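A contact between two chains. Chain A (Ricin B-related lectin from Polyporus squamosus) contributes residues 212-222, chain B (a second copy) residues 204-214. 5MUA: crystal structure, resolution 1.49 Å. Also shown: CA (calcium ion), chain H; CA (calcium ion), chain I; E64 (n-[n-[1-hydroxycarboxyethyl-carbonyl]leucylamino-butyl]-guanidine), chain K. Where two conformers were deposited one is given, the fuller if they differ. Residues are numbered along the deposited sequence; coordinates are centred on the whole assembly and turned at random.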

# COMPACT_ATOMS: atom_id res chain seq x y z
N ALA A 212 -4.51 -4.69 -4.60
CA ALA A 212 -4.11 -3.60 -5.48
C ALA A 212 -3.30 -2.54 -4.70
O ALA A 212 -2.28 -2.05 -5.17
CB ALA A 212 -5.32 -3.02 -6.14
N THR A 213 -3.74 -2.24 -3.50
CA THR A 213 -3.02 -1.30 -2.63
C THR A 213 -1.67 -1.86 -2.19
O THR A 213 -0.71 -1.15 -2.23
CB THR A 213 -3.90 -0.91 -1.36
OG1 THR A 213 -5.07 -0.22 -1.83
CG2 THR A 213 -3.17 0.06 -0.49
N VAL A 214 -1.63 -3.09 -1.70
CA VAL A 214 -0.41 -3.74 -1.25
C VAL A 214 0.60 -3.83 -2.41
O VAL A 214 1.71 -3.48 -2.25
CB VAL A 214 -0.69 -5.08 -0.57
CG1 VAL A 214 0.56 -5.89 -0.33
CG2 VAL A 214 -1.35 -4.80 0.76
N PHE A 215 0.12 -4.23 -3.58
CA PHE A 215 1.03 -4.36 -4.73
C PHE A 215 1.61 -2.97 -5.10
O PHE A 215 2.82 -2.88 -5.33
CB PHE A 215 0.37 -5.07 -5.94
CG PHE A 215 1.34 -5.27 -7.06
CD1 PHE A 215 2.51 -6.03 -6.83
CD2 PHE A 215 1.19 -4.58 -8.26
CE1 PHE A 215 3.49 -6.16 -7.82
CE2 PHE A 215 2.14 -4.71 -9.26
CZ PHE A 215 3.27 -5.53 -9.04
N LYS A 216 0.80 -1.92 -5.09
CA LYS A 216 1.36 -0.57 -5.41
C LYS A 216 2.43 -0.23 -4.42
O LYS A 216 3.46 0.29 -4.78
CB LYS A 216 0.23 0.44 -5.48
CG LYS A 216 0.71 1.84 -5.79
CD LYS A 216 -0.39 2.81 -6.05
CE LYS A 216 0.15 4.23 -6.14
NZ LYS A 216 1.37 4.33 -7.02
N GLY A 217 2.18 -0.53 -3.15
CA GLY A 217 3.22 -0.36 -2.15
C GLY A 217 4.45 -1.22 -2.35
O GLY A 217 5.57 -0.77 -2.05
N ALA A 218 4.27 -2.45 -2.81
CA ALA A 218 5.41 -3.30 -3.10
C ALA A 218 6.30 -2.70 -4.19
O ALA A 218 7.53 -2.74 -4.08
CB ALA A 218 4.96 -4.69 -3.47
N VAL A 219 5.68 -2.09 -5.20
CA VAL A 219 6.47 -1.50 -6.25
C VAL A 219 7.31 -0.31 -5.65
O VAL A 219 8.50 -0.17 -5.94
CB VAL A 219 5.61 -1.04 -7.42
CG1 VAL A 219 6.46 -0.22 -8.38
CG2 VAL A 219 5.03 -2.22 -8.10
N ALA A 220 6.65 0.52 -4.82
CA ALA A 220 7.36 1.62 -4.22
C ALA A 220 8.52 1.17 -3.36
O ALA A 220 9.62 1.78 -3.41
CB ALA A 220 6.39 2.46 -3.39
N LYS A 221 8.34 0.10 -2.56
CA LYS A 221 9.42 -0.38 -1.71
C LYS A 221 10.59 -0.93 -2.53
O LYS A 221 11.76 -0.79 -2.17
CB LYS A 221 8.93 -1.44 -0.74
CG LYS A 221 8.10 -0.85 0.37
CD LYS A 221 7.87 -1.83 1.53
CE LYS A 221 7.38 -3.17 1.02
NZ LYS A 221 6.91 -3.97 2.15
N TRP A 222 10.26 -1.60 -3.63
CA TRP A 222 11.28 -2.15 -4.52
C TRP A 222 12.09 -1.00 -5.17
O TRP A 222 13.33 -1.12 -5.27
CB TRP A 222 10.64 -2.95 -5.62
CG TRP A 222 11.61 -3.63 -6.59
CD1 TRP A 222 12.19 -4.89 -6.45
CD2 TRP A 222 11.99 -3.14 -7.87
NE1 TRP A 222 12.92 -5.17 -7.59
CE2 TRP A 222 12.80 -4.12 -8.47
CE3 TRP A 222 11.73 -1.98 -8.57
CZ2 TRP A 222 13.33 -3.95 -9.74
CZ3 TRP A 222 12.24 -1.81 -9.83
CH2 TRP A 222 13.04 -2.77 -10.39
N GLU B 204 10.47 12.11 -4.58
CA GLU B 204 9.81 11.22 -5.61
C GLU B 204 9.91 9.73 -5.37
O GLU B 204 8.88 9.01 -5.38
CB GLU B 204 10.24 11.58 -7.02
CG GLU B 204 9.69 12.92 -7.55
CD GLU B 204 10.37 14.15 -6.96
OE1 GLU B 204 11.61 14.11 -6.75
OE2 GLU B 204 9.64 15.15 -6.76
N ILE B 205 11.11 9.21 -5.15
CA ILE B 205 11.36 7.80 -5.12
C ILE B 205 10.87 7.15 -3.80
O ILE B 205 10.47 6.02 -3.80
CB ILE B 205 12.85 7.57 -5.42
CG1 ILE B 205 13.15 6.13 -5.76
CG2 ILE B 205 13.77 8.07 -4.27
CD1 ILE B 205 12.39 5.53 -6.95
N PHE B 206 10.93 7.91 -2.73
CA PHE B 206 10.32 7.50 -1.48
C PHE B 206 10.00 8.70 -0.61
O PHE B 206 10.64 9.01 0.37
CB PHE B 206 11.14 6.46 -0.74
CG PHE B 206 10.27 5.55 0.07
CD1 PHE B 206 9.65 4.45 -0.53
CD2 PHE B 206 10.04 5.82 1.39
CE1 PHE B 206 8.81 3.59 0.16
CE2 PHE B 206 9.16 4.97 2.09
CZ PHE B 206 8.56 3.88 1.49
N ASP B 207 8.92 9.37 -0.99
CA ASP B 207 8.44 10.61 -0.44
C ASP B 207 7.01 10.44 0.17
O ASP B 207 6.59 9.29 0.42
CB ASP B 207 8.69 11.79 -1.34
CG ASP B 207 7.98 11.70 -2.70
OD1 ASP B 207 7.40 10.59 -2.98
OD2 ASP B 207 7.90 12.76 -3.37
N CYS B 208 6.31 11.53 0.49
CA CYS B 208 5.14 11.39 1.37
C CYS B 208 4.14 10.41 0.76
O CYS B 208 3.56 9.59 1.50
CB CYS B 208 4.46 12.69 1.60
SG CYS B 208 3.89 13.64 0.17
N ASP B 209 3.94 10.45 -0.55
CA ASP B 209 3.03 9.53 -1.13
C ASP B 209 3.39 8.08 -0.83
O ASP B 209 2.50 7.25 -0.62
CB ASP B 209 2.78 9.77 -2.62
CG ASP B 209 4.05 9.64 -3.49
OD1 ASP B 209 4.37 8.51 -3.92
OD2 ASP B 209 4.72 10.69 -3.67
N ASP B 210 4.67 7.77 -0.82
CA ASP B 210 5.11 6.40 -0.62
C ASP B 210 4.94 5.98 0.85
O ASP B 210 4.47 4.91 1.14
CB ASP B 210 6.55 6.24 -1.09
CG ASP B 210 6.67 6.57 -2.55
OD1 ASP B 210 6.12 5.77 -3.35
OD2 ASP B 210 7.17 7.67 -2.85
N PHE B 211 5.32 6.87 1.77
CA PHE B 211 5.11 6.60 3.19
C PHE B 211 3.65 6.32 3.45
O PHE B 211 3.38 5.33 4.15
CB PHE B 211 5.57 7.76 4.05
CG PHE B 211 7.07 7.84 4.22
CD1 PHE B 211 7.72 7.13 5.22
CD2 PHE B 211 7.85 8.58 3.32
CE1 PHE B 211 9.08 7.15 5.35
CE2 PHE B 211 9.23 8.63 3.45
CZ PHE B 211 9.85 7.88 4.46
N ALA B 212 2.74 7.15 2.92
CA ALA B 212 1.34 7.00 3.22
C ALA B 212 0.71 5.73 2.58
O ALA B 212 -0.09 5.00 3.17
CB ALA B 212 0.56 8.26 2.89
N THR B 213 1.14 5.47 1.36
CA THR B 213 0.62 4.29 0.64
C THR B 213 1.18 3.02 1.24
O THR B 213 0.44 2.06 1.38
CB THR B 213 0.96 4.38 -0.86
OG1 THR B 213 0.26 5.47 -1.38
CG2 THR B 213 0.49 3.12 -1.64
N VAL B 214 2.47 2.97 1.53
CA VAL B 214 3.10 1.80 2.07
C VAL B 214 2.50 1.53 3.48
O VAL B 214 2.23 0.37 3.78
CB VAL B 214 4.65 1.88 2.10
CG1 VAL B 214 5.27 0.75 2.90
CG2 VAL B 214 5.19 1.84 0.67
CA CA H . 6.59 9.17 -4.66
CA CA I . 5.77 12.55 -4.62
C1 E64 K . 6.14 15.09 0.92
O1 E64 K . 7.10 14.33 0.81
O2 E64 K . 5.96 15.87 1.91
C2 E64 K . 5.08 15.04 -0.10
C3 E64 K . 5.71 14.98 -1.50
O3 E64 K . 6.19 16.32 -1.55
C4 E64 K . 4.71 14.76 -2.58
O4 E64 K . 4.55 13.69 -3.06
N1 E64 K . 3.94 15.75 -2.90
C6 E64 K . 2.91 15.71 -3.93
C7 E64 K . 1.45 15.65 -3.53
C8 E64 K . 1.11 14.58 -2.51
C9 E64 K . 1.13 13.20 -3.17
C10 E64 K . -0.22 14.88 -1.97
C11 E64 K . 3.17 16.55 -5.16
O5 E64 K . 2.84 17.72 -5.08
N2 E64 K . 3.72 16.05 -6.24
C12 E64 K . 3.80 16.76 -7.53
C13 E64 K . 3.02 16.00 -8.59
C14 E64 K . 3.15 16.54 -10.04
C15 E64 K . 1.78 16.90 -10.60
N3 E64 K . 1.89 17.01 -12.06
C16 E64 K . 0.88 17.16 -12.91
N4 E64 K . -0.37 17.39 -12.46
N5 E64 K . 1.13 17.02 -14.25
O HOH W 1 0.84 -0.45 0.12
O HOH W 2 10.05 3.76 -5.14
O HOH W 3 6.54 14.82 -5.44
O HOH W 4 6.40 6.90 -5.69

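Two copies of the lectin meet where a helical segment of chain A, residues 212-222, crosses the first turns of a chain B helix, from residue 208, and the loop before it. The axes run at 136° to each other and approach to 9.2 Å; the contact buries 346 Å², both sides summed. No direct hydrogen bond joins the stretches, so packing and two bridging waters hold them. Thr A213 enters through its backbone: water 1 donates to Thr A213 O (2.9 Å) and to Thr B213 O (2.8 Å), tying the same residue of the two copies together by carbonyls. The Thr A213 hydroxyl is satisfied elsewhere in the structure. Lys A216, extended with its first three torsions t, offers its aliphatic part: its CG lies 4.3 Å from Thr B213 CG2, while its NZ bonds elsewhere in the structure. Thr B213 suits this place because its two branches differ in character: at chi1 m, its OG1 donates back to Asp B209 O (3.0 Å) within its own helix, and its methyl CG2 is left to pack on chain A, 4.3 Å from Gly A217 N. At Gly A217 the backbones come close, its CA 4.7 Å from Val B214 CA, and its O lies 3.8 Å from Val B214 CG2. Val A214 and Ala A218 point away. Ala A220 points toward chain B and is the small apolar centre of this end of the contact. Its CB touches Val B214 CG2 at 4.3 Å and Phe B206 CE1 at 4.4 Å, and lies 3.3 Å from Asp B210 OD1. Ala A220 O approaches the edge of the Phe B206 ring, 3.9 Å from Phe B206 CD1. Water 2 donates to Ala A220 O (2.7 Å) and to Ile B205 O (2.7 Å). Here, as at water 1, the water supplies the hydrogens that two facing carbonyls lack. Lys A221 lays its chain alongside the valine, with CD 3.9 Å from Val B214 CG1. Behind this surface, Asp B210 links the contact to a calcium site: its OD2 binds the chain H ion at 2.4 Å and accepts from Asp B207 N (3.1 Å), while OD1 accepts from water 4 (2.6 Å), itself a ligand of that ion. Asp B207 and Asp B209 bind both calcium ions; Cys B208, well away from chain A, is covalently joined to E64.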